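Local coordinates for protein nucleoside diphosphate kinase (Encephalitozoon cuniculi, PDB 3MPD) that catalyses transfer of the ATP gamma phosphate to nucleoside diphosphates, probably by a ping-pong mechanism through a phosphohistidine intermediate with magnesium as cofactor, at residues A[90-95]-A[104-109]; A[7-12]-A[128-133]; A[11-16]-A[114-119]. All coordinates share one frame; numbering follows the deposited sequence.

Interaction 1 of 3, residues A[90-95]-A[104-109]; sequences KLIGET and TIRGDY
Arg106 reaches out from the first turn of helix 105-109 and lies along the peptides that follow helix 84-92. Its CG stands anti to the carbonyl carbon (chi1 -69°), and from there to NE the chain is extended. CB and CG both rest on Ile92 O, each at about 3.4 Å. Arg106 CD comes next, 3.1 Å from Glu94 O. At the tip, Ile92 CG2 sits over the centre of one guanidinium face, 3.3 Å from CZ, while Thr95 O lies over the opposite face. NH1 gives a weak, bent bond to Gly93 O and another, also 3.0 Å long, to a water that bonds Thr95 OG1. NE bonds Asn116 O, in the loop before strand 118-120, and NH2 bonds Ile118 O on the strand. Flat and held from several directions, the guanidinium belongs to the ATP site of the nucleoside diphosphate kinase fold, in which Arg106 and Thr95 are nucleotide ligands by similarity; no nucleotide is bound in this apo crystal. The backbones are joined at the root of this side chain. Two amides at the start of helix 105-109 donate to the last carbonyls of helix 84-92: Ile105 N to Leu91 O, and Arg106 N to Ile92 O at 3.0 Å. Gly93 then leaves the helix with positive phi, and its CA lies 3.8 Å from Thr104 CB. Thr104 is the N-cap of the second helix. Its OG1, between backbone N and carbonyl carbon (chi1 63°), accepts from Gly107 N at 2.9 Å and also bonds Ser101 O, while CG2 lies against Lys90 O. On the buried side Ile92 CG1 and Ile105 CD1 meet at 4.2 Å, with Ile118 touching both side chains and Phe29 of helix 22-32 touching Ile105.

Interaction 2 of 3, residues A[7-12]-A[128-133]; sequences RTFIMI and EKEIKL
A side-on salt bridge and a small apolar patch pack strand 7-12 against helix 124-134, with Arg7 and Phe9 facing Glu128, Glu130 and Ile131. The short segment axes approach to 7.4 Å and are inclined by 58°. Arg7 grips the carboxylate of Glu128 with two nitrogens. NE reaches OE2 of Glu128 at 2.9 Å in an almost straight bond (173°) on the syn lone pair, and Arg7 NH2 meets Glu128 OE1 at 2.7 Å. The two bonds hold the flat groups nearly coplanar and limit rotation of either; the bend of Glu128 at chi2 (-55°) brings its carboxylate round to the strand. A water donates to both Arg7 O and Glu128 OE2, adding a bridge from the strand backbone. Over one guanidinium face, offset toward the rim, lies Ile131 CD1, 3.7 Å from Arg7 NE. Further along the strand, Phe9 CB packs on Ile131 CG1 at 4.1 Å. The Phe9 ring has Glu130 O over one face, with CD2 of Phe9 3.7 Å from Glu130 CB, and it stacks with the ring of Trp134. The carboxylate of Glu130 is buried, and OE1 is satisfied by Ser121 OG and by NE2 of His119, the phosphohistidine residue by similarity. A helix laid across the central antiparallel sheet, supplying the glutamate that orients the active-site histidine, is characteristic of the nucleoside diphosphate kinase fold.

Interaction 3 of 3, residues A[11-16]-A[114-119]; sequences MIKPDA and GKNIIH
Met11 and His119 form an antiparallel hydrogen-bonded pair where strand 7-12 meets strand 118-120, outermost within this chain in the sheet of the nucleoside diphosphate kinase fold. The backbone bonds run both ways, Met11 N to His119 O at 2.9 Å and His119 N to Met11 O at 2.8 Å. Ile12 and Ile118 follow as a non-hydrogen-bonded pair, with Ile118 CA making a CA-H...O contact to Met11 O. Ile118 CG1, anti to the backbone N (chi1 -170°), presses against the same oxygen. Past the strand, Lys13 N donates to Ile117 O at 3.0 Å from above the carbonyl plane, 43° out of it, so this bond does not use a lone pair.

Apolar touches are few. Met11 CE packs on His119 CB, obliquely to the ring, and Ala16 CB meets Ile117 CG2 at 3.8 Å, next to Ile117 O.

Polar side chains make the remaining bonds. Lys115 NZ and Asp15 OD2 form a weak, long salt bridge of 3.3 Å. A water accepts from Lys13 NZ at 3.1 Å and lies at the edge of the His119 ring, 3.3 Å from His119 ND1; NE2 of this ring has Glu130 as its partner. Lys13 and Asn116 are ATP ligands by similarity, and Asn116 ND2 bonds Thr95 O. Extended beyond CG, Lys13 runs past the Ile117-Ile118 peptide and brings NZ to Asn116 OD1, 2.6 Å away, in the carbonyl plane and on a lone pair.

How the interactions relate
From the N terminus, strand 7-12 is the common starting point: its first half, through Arg7 and Phe9, meets helix 124-134 in interaction 2, and in interaction 3 its end pairs with strand 118-120 while the start of helix 14-18 packs on the loop before that strand. Both therefore close loops of roughly a hundred residues from one stretch, sharing Met11 and Ile12. Interaction 1 closes a short loop of eight residues between 90-95 and 104-109, nested inside both. The three meet physically. Ile92 packs on Ile118 and on Ile10, tying the end of helix 84-92 to the sheet, and Ile105 touches Ile117. Together they join the sheet, the helix packed on it and the nucleotide-site loops into one domain.

Interaction 1 of 3, residues A[90-95]-A[104-109]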
loop_
_atom_site.group_PDB
_atom_site.type_symbol
_atom_site.label_atom_id
_atom_site.label_comp_id
_atom_site.label_asym_id
_atom_site.label_seq_id
_atom_site.Cartn_x
_atom_site.Cartn_y
_atom_site.Cartn_z
ATOM N N LYS A 90 -8.516 1.137 17.940
ATOM C CA LYS A 90 -9.473 0.052 18.238
ATOM C C LYS A 90 -9.289 -1.148 17.299
ATOM O O LYS A 90 -9.392 -2.304 17.730
ATOM C CB LYS A 90 -10.914 0.541 18.155
ATOM C CG LYS A 90 -11.943 -0.545 18.482
ATOM C CD LYS A 90 -13.139 0.071 19.148
ATOM C CE LYS A 90 -13.963 -1.019 19.844
ATOM N NZ LYS A 90 -15.248 -0.510 20.360
ATOM N N LEU A 91 -9.049 -0.882 16.024
ATOM C CA LEU A 91 -8.808 -1.979 15.069
ATOM C C LEU A 91 -7.516 -2.778 15.374
ATOM O O LEU A 91 -7.423 -3.991 15.073
ATOM C CB LEU A 91 -8.683 -1.418 13.670
ATOM C CG LEU A 91 -9.885 -0.754 12.986
ATOM C CD1 LEU A 91 -9.394 -0.201 11.618
ATOM C CD2 LEU A 91 -11.038 -1.720 12.784
ATOM N N ILE A 92 -6.529 -2.076 15.921
ATOM C CA ILE A 92 -5.215 -2.637 16.192
ATOM C C ILE A 92 -5.210 -3.479 17.468
ATOM O O ILE A 92 -4.677 -4.597 17.464
ATOM C CB ILE A 92 -4.142 -1.529 16.216
ATOM C CG1 ILE A 92 -3.874 -1.058 14.769
ATOM C CG2 ILE A 92 -2.813 -2.033 16.894
ATOM C CD1 ILE A 92 -3.113 0.335 14.682
ATOM N N GLY A 93 -5.810 -2.976 18.554
ATOM C CA GLY A 93 -5.849 -3.746 19.803
ATOM C C GLY A 93 -4.714 -3.318 20.728
ATOM O O GLY A 93 -3.800 -2.586 20.315
ATOM N N GLU A 94 -4.796 -3.764 21.973
ATOM C CA GLU A 94 -3.795 -3.512 23.041
ATOM C C GLU A 94 -2.344 -3.782 22.662
ATOM O O GLU A 94 -2.046 -4.699 21.908
ATOM C CB GLU A 94 -4.127 -4.370 24.277
ATOM C CG GLU A 94 -4.710 -3.541 25.409
ATOM C CD GLU A 94 -6.169 -3.208 25.195
ATOM O OE1 GLU A 94 -6.649 -2.232 25.814
ATOM O OE2 GLU A 94 -6.841 -3.920 24.404
ATOM N N THR A 95 -1.441 -3.000 23.237
ATOM C CA THR A 95 -0.030 -3.165 22.996
ATOM C C THR A 95 0.401 -4.648 23.055
ATOM O O THR A 95 1.052 -5.136 22.140
ATOM C CB THR A 95 0.769 -2.347 24.020
ATOM O OG1 THR A 95 0.457 -0.964 23.820
ATOM C CG2 THR A 95 2.281 -2.576 23.850
ATOM N N THR A 104 -9.169 -8.159 16.717
ATOM C CA THR A 104 -8.220 -7.053 16.422
ATOM C C THR A 104 -7.019 -7.603 15.666
ATOM O O THR A 104 -6.770 -8.807 15.662
ATOM C CB THR A 104 -7.702 -6.326 17.716
ATOM O OG1 THR A 104 -6.957 -7.231 18.546
ATOM C CG2 THR A 104 -8.874 -5.712 18.542
ATOM N N ILE A 105 -6.251 -6.725 15.043
ATOM C CA ILE A 105 -5.046 -7.110 14.350
ATOM C C ILE A 105 -4.069 -7.844 15.275
ATOM O O ILE A 105 -3.582 -8.905 14.933
ATOM C CB ILE A 105 -4.389 -5.875 13.700
ATOM C CG1 ILE A 105 -5.272 -5.414 12.524
ATOM C CG2 ILE A 105 -3.012 -6.220 13.177
ATOM C CD1 ILE A 105 -4.906 -3.994 12.019
ATOM N N ARG A 106 -3.795 -7.263 16.441
ATOM C CA ARG A 106 -2.870 -7.901 17.399
ATOM C C ARG A 106 -3.474 -9.151 18.020
ATOM O O ARG A 106 -2.780 -10.141 18.224
ATOM C CB ARG A 106 -2.429 -6.911 18.490
ATOM C CG ARG A 106 -1.513 -5.825 17.899
ATOM C CD ARG A 106 -1.228 -4.681 18.874
ATOM N NE ARG A 106 -0.235 -3.738 18.314
ATOM C CZ ARG A 106 -0.089 -2.503 18.772
ATOM N NH1 ARG A 106 -0.858 -2.075 19.761
ATOM N NH2 ARG A 106 0.811 -1.689 18.247
ATOM N N GLY A 107 -4.772 -9.110 18.315
ATOM C CA GLY A 107 -5.422 -10.304 18.852
ATOM C C GLY A 107 -5.408 -11.514 17.911
ATOM O O GLY A 107 -5.332 -12.662 18.367
ATOM N N ASP A 108 -5.556 -11.261 16.615
ATOM C CA ASP A 108 -5.669 -12.346 15.618
ATOM C C ASP A 108 -4.305 -12.863 15.114
ATOM O O ASP A 108 -4.171 -14.040 14.782
ATOM C CB ASP A 108 -6.495 -11.881 14.406
ATOM C CG ASP A 108 -7.992 -11.693 14.736
ATOM O OD1 ASP A 108 -8.503 -12.211 15.768
ATOM O OD2 ASP A 108 -8.658 -11.015 13.950
ATOM N N TYR A 109 -3.304 -11.991 15.068
ATOM C CA TYR A 109 -2.015 -12.342 14.406
ATOM C C TYR A 109 -0.813 -12.217 15.326
ATOM O O TYR A 109 0.240 -12.784 15.060
ATOM C CB TYR A 109 -1.772 -11.434 13.167
ATOM C CG TYR A 109 -2.942 -11.324 12.197
ATOM C CD1 TYR A 109 -3.518 -12.456 11.652
ATOM C CD2 TYR A 109 -3.435 -10.084 11.792
ATOM C CE1 TYR A 109 -4.628 -12.385 10.775
ATOM C CE2 TYR A 109 -4.536 -9.987 10.869
ATOM C CZ TYR A 109 -5.117 -11.153 10.370
ATOM O OH TYR A 109 -6.203 -11.110 9.501
HETATM O O HOH W 1 0.027 0.224 21.463
#

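Interaction 2 of 3, residues A[7-12]-A[128-133]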
loop_
_atom_site.group_PDB
_atom_site.type_symbol
_atom_site.label_atom_id
_atom_site.label_comp_id
_atom_site.label_asym_id
_atom_site.label_seq_id
_atom_site.Cartn_x
_atom_site.Cartn_y
_atom_site.Cartn_z
ATOM N N ARG A 7 -6.632 12.624 10.570
ATOM C CA ARG A 7 -5.749 11.587 10.004
ATOM C C ARG A 7 -4.880 10.853 11.036
ATOM O O ARG A 7 -4.645 11.357 12.141
ATOM C CB ARG A 7 -4.875 12.162 8.910
ATOM C CG ARG A 7 -4.481 13.558 9.175
ATOM C CD ARG A 7 -3.836 14.172 7.968
ATOM N NE ARG A 7 -2.681 14.915 8.444
ATOM C CZ ARG A 7 -1.705 15.363 7.666
ATOM N NH1 ARG A 7 -1.740 15.158 6.351
ATOM N NH2 ARG A 7 -0.694 16.013 8.220
ATOM N N THR A 8 -4.396 9.663 10.661
ATOM C CA THR A 8 -3.593 8.836 11.564
ATOM C C THR A 8 -2.478 8.133 10.806
ATOM O O THR A 8 -2.601 7.861 9.604
ATOM C CB THR A 8 -4.467 7.823 12.365
ATOM O OG1 THR A 8 -3.694 7.225 13.418
ATOM C CG2 THR A 8 -5.073 6.730 11.474
ATOM N N PHE A 9 -1.377 7.881 11.502
ATOM C CA PHE A 9 -0.223 7.244 10.903
ATOM C C PHE A 9 -0.223 5.777 11.274
ATOM O O PHE A 9 -0.270 5.427 12.447
ATOM C CB PHE A 9 1.083 7.919 11.353
ATOM C CG PHE A 9 2.301 7.301 10.752
ATOM C CD1 PHE A 9 2.569 7.459 9.395
ATOM C CD2 PHE A 9 3.156 6.529 11.532
ATOM C CE1 PHE A 9 3.669 6.862 8.806
ATOM C CE2 PHE A 9 4.286 5.938 10.965
ATOM C CZ PHE A 9 4.537 6.093 9.592
ATOM N N ILE A 10 -0.185 4.925 10.262
ATOM C CA ILE A 10 -0.262 3.476 10.463
ATOM C C ILE A 10 0.955 2.868 9.789
ATOM O O ILE A 10 1.169 3.068 8.595
ATOM C CB ILE A 10 -1.511 2.873 9.806
ATOM C CG1 ILE A 10 -2.808 3.576 10.276
ATOM C CG2 ILE A 10 -1.578 1.340 10.039
ATOM C CD1 ILE A 10 -3.132 3.457 11.822
ATOM N N MET A 11 1.717 2.073 10.530
ATOM C CA MET A 11 2.925 1.497 9.968
ATOM C C MET A 11 2.963 0.011 10.243
ATOM O O MET A 11 2.914 -0.418 11.411
ATOM C CB MET A 11 4.154 2.213 10.551
ATOM C CG MET A 11 5.490 1.673 10.083
ATOM S SD MET A 11 6.859 2.693 10.714
ATOM C CE MET A 11 6.578 2.698 12.488
ATOM N N ILE A 12 3.044 -0.774 9.171
ATOM C CA ILE A 12 3.198 -2.223 9.306
ATOM C C ILE A 12 4.661 -2.521 9.628
ATOM O O ILE A 12 5.560 -2.133 8.851
ATOM C CB ILE A 12 2.765 -2.989 8.040
ATOM C CG1 ILE A 12 1.328 -2.614 7.659
ATOM C CG2 ILE A 12 2.978 -4.544 8.221
ATOM C CD1 ILE A 12 0.785 -3.394 6.424
ATOM N N GLU A 128 0.290 13.760 13.711
ATOM C CA GLU A 128 0.848 14.862 12.891
ATOM C C GLU A 128 2.380 14.853 12.883
ATOM O O GLU A 128 3.001 14.964 11.827
ATOM C CB GLU A 128 0.307 16.214 13.364
ATOM C CG GLU A 128 -1.194 16.363 13.063
ATOM C CD GLU A 128 -1.534 16.157 11.588
ATOM O OE1 GLU A 128 -0.981 16.897 10.734
ATOM O OE2 GLU A 128 -2.369 15.265 11.280
ATOM N N LYS A 129 2.974 14.677 14.057
ATOM C CA LYS A 129 4.425 14.512 14.184
ATOM C C LYS A 129 4.932 13.304 13.378
ATOM O O LYS A 129 5.927 13.426 12.670
ATOM C CB LYS A 129 4.840 14.393 15.671
ATOM C CG LYS A 129 6.271 13.880 15.902
ATOM C CD LYS A 129 6.533 13.514 17.358
ATOM C CE LYS A 129 7.551 12.388 17.453
ATOM N NZ LYS A 129 8.275 12.398 18.733
ATOM N N GLU A 130 4.260 12.153 13.503
ATOM C CA GLU A 130 4.674 10.932 12.802
ATOM C C GLU A 130 4.523 11.072 11.281
ATOM O O GLU A 130 5.411 10.664 10.540
ATOM C CB GLU A 130 3.913 9.690 13.315
ATOM C CG GLU A 130 4.296 9.304 14.768
ATOM C CD GLU A 130 3.264 8.397 15.456
ATOM O OE1 GLU A 130 2.321 7.887 14.778
ATOM O OE2 GLU A 130 3.408 8.169 16.690
ATOM N N ILE A 131 3.413 11.651 10.827
ATOM C CA ILE A 131 3.237 11.910 9.392
ATOM C C ILE A 131 4.376 12.773 8.812
ATOM O O ILE A 131 4.968 12.400 7.787
ATOM C CB ILE A 131 1.854 12.502 9.083
ATOM C CG1 ILE A 131 0.775 11.443 9.330
ATOM C CG2 ILE A 131 1.787 13.025 7.636
ATOM C CD1 ILE A 131 -0.621 11.984 9.485
ATOM N N LYS A 132 4.709 13.887 9.480
ATOM C CA LYS A 132 5.799 14.764 9.023
ATOM C C LYS A 132 7.161 14.079 9.109
ATOM O O LYS A 132 8.035 14.320 8.290
ATOM C CB LYS A 132 5.836 16.090 9.804
ATOM C CG LYS A 132 4.571 16.954 9.665
ATOM C CD LYS A 132 4.641 18.194 10.567
ATOM C CE LYS A 132 3.262 18.527 11.158
ATOM N NZ LYS A 132 3.408 19.154 12.518
ATOM N N LEU A 133 7.330 13.217 10.103
ATOM C CA LEU A 133 8.581 12.485 10.284
ATOM C C LEU A 133 8.819 11.453 9.174
ATOM O O LEU A 133 9.894 11.411 8.583
ATOM C CB LEU A 133 8.581 11.803 11.654
ATOM C CG LEU A 133 9.849 11.102 12.097
ATOM C CD1 LEU A 133 11.075 12.070 12.159
ATOM C CD2 LEU A 133 9.578 10.415 13.437
HETATM O O HOH W 2 -4.340 13.936 12.533
#

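Interaction 3 of 3, residues A[11-16]-A[114-119]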
loop_
_atom_site.group_PDB
_atom_site.type_symbol
_atom_site.label_atom_id
_atom_site.label_comp_id
_atom_site.label_asym_id
_atom_site.label_seq_id
_atom_site.Cartn_x
_atom_site.Cartn_y
_atom_site.Cartn_z
ATOM N N MET A 11 1.717 2.073 10.530
ATOM C CA MET A 11 2.925 1.497 9.968
ATOM C C MET A 11 2.963 0.011 10.243
ATOM O O MET A 11 2.914 -0.418 11.411
ATOM C CB MET A 11 4.154 2.213 10.551
ATOM C CG MET A 11 5.490 1.673 10.083
ATOM S SD MET A 11 6.859 2.693 10.714
ATOM C CE MET A 11 6.578 2.698 12.488
ATOM N N ILE A 12 3.044 -0.774 9.171
ATOM C CA ILE A 12 3.198 -2.223 9.306
ATOM C C ILE A 12 4.661 -2.521 9.628
ATOM O O ILE A 12 5.560 -2.133 8.851
ATOM C CB ILE A 12 2.765 -2.989 8.040
ATOM C CG1 ILE A 12 1.328 -2.614 7.659
ATOM C CG2 ILE A 12 2.978 -4.544 8.221
ATOM C CD1 ILE A 12 0.785 -3.394 6.424
ATOM N N LYS A 13 4.879 -3.218 10.750
ATOM C CA LYS A 13 6.238 -3.454 11.288
ATOM C C LYS A 13 6.938 -4.531 10.465
ATOM O O LYS A 13 6.257 -5.350 9.821
ATOM C CB LYS A 13 6.149 -3.857 12.777
ATOM C CG LYS A 13 5.519 -2.754 13.647
ATOM C CD LYS A 13 5.775 -2.971 15.137
ATOM C CE LYS A 13 5.374 -1.705 15.907
ATOM N NZ LYS A 13 5.298 -2.040 17.358
ATOM N N PRO A 14 8.285 -4.554 10.486
ATOM C CA PRO A 14 9.053 -5.359 9.524
ATOM C C PRO A 14 8.678 -6.840 9.490
ATOM O O PRO A 14 8.620 -7.420 8.424
ATOM C CB PRO A 14 10.516 -5.200 10.015
ATOM C CG PRO A 14 10.530 -3.903 10.746
ATOM C CD PRO A 14 9.182 -3.823 11.425
ATOM N N ASP A 15 8.447 -7.445 10.657
ATOM C CA ASP A 15 8.099 -8.851 10.715
ATOM C C ASP A 15 6.729 -9.200 10.127
ATOM O O ASP A 15 6.556 -10.299 9.585
ATOM C CB ASP A 15 8.243 -9.398 12.143
ATOM C CG ASP A 15 9.678 -9.352 12.622
ATOM O OD1 ASP A 15 10.562 -9.880 11.909
ATOM O OD2 ASP A 15 9.932 -8.764 13.689
ATOM N N ALA A 16 5.794 -8.263 10.197
ATOM C CA ALA A 16 4.471 -8.484 9.634
ATOM C C ALA A 16 4.544 -8.454 8.114
ATOM O O ALA A 16 3.793 -9.170 7.447
ATOM C CB ALA A 16 3.465 -7.437 10.158
ATOM N N GLY A 114 6.869 -7.004 21.363
ATOM C CA GLY A 114 7.877 -6.443 20.429
ATOM C C GLY A 114 7.537 -6.647 18.948
ATOM O O GLY A 114 7.849 -5.809 18.101
ATOM N N LYS A 115 6.879 -7.757 18.635
ATOM C CA LYS A 115 6.450 -8.024 17.272
ATOM C C LYS A 115 4.951 -8.009 17.203
ATOM O O LYS A 115 4.300 -9.000 16.848
ATOM C CB LYS A 115 7.075 -9.328 16.804
ATOM C CG LYS A 115 8.577 -9.086 16.643
ATOM C CD LYS A 115 9.370 -10.305 16.759
ATOM C CE LYS A 115 10.830 -9.885 16.999
ATOM N NZ LYS A 115 11.634 -10.427 15.911
ATOM N N ASN A 116 4.395 -6.863 17.567
ATOM C CA ASN A 116 2.954 -6.737 17.667
ATOM C C ASN A 116 2.379 -6.097 16.385
ATOM O O ASN A 116 1.437 -5.354 16.467
ATOM C CB ASN A 116 2.565 -5.983 18.930
ATOM C CG ASN A 116 3.049 -4.541 18.940
ATOM O OD1 ASN A 116 3.788 -4.084 18.053
ATOM N ND2 ASN A 116 2.607 -3.805 19.949
ATOM N N ILE A 117 3.017 -6.383 15.244
ATOM C CA ILE A 117 2.426 -6.332 13.870
ATOM C C ILE A 117 2.451 -4.948 13.210
ATOM O O ILE A 117 2.669 -4.831 11.996
ATOM C CB ILE A 117 0.954 -6.865 13.822
ATOM C CG1 ILE A 117 0.816 -8.239 14.506
ATOM C CG2 ILE A 117 0.416 -6.889 12.375
ATOM C CD1 ILE A 117 1.730 -9.341 13.887
ATOM N N ILE A 118 2.137 -3.915 13.996
ATOM C CA ILE A 118 1.699 -2.648 13.437
ATOM C C ILE A 118 1.842 -1.553 14.496
ATOM O O ILE A 118 1.791 -1.817 15.720
ATOM C CB ILE A 118 0.184 -2.761 12.937
ATOM C CG1 ILE A 118 -0.266 -1.555 12.115
ATOM C CG2 ILE A 118 -0.780 -3.038 14.109
ATOM C CD1 ILE A 118 -1.740 -1.779 11.526
ATOM N N HIS A 119 2.072 -0.330 14.034
ATOM C CA HIS A 119 1.996 0.832 14.885
ATOM C C HIS A 119 0.834 1.689 14.417
ATOM O O HIS A 119 0.689 1.897 13.209
ATOM C CB HIS A 119 3.268 1.665 14.715
ATOM C CG HIS A 119 3.114 3.060 15.220
ATOM N ND1 HIS A 119 3.292 3.393 16.547
ATOM C CD2 HIS A 119 2.765 4.205 14.584
ATOM C CE1 HIS A 119 3.061 4.683 16.708
ATOM N NE2 HIS A 119 2.748 5.200 15.530
HETATM O O HOH W 3 4.772 0.897 18.077
#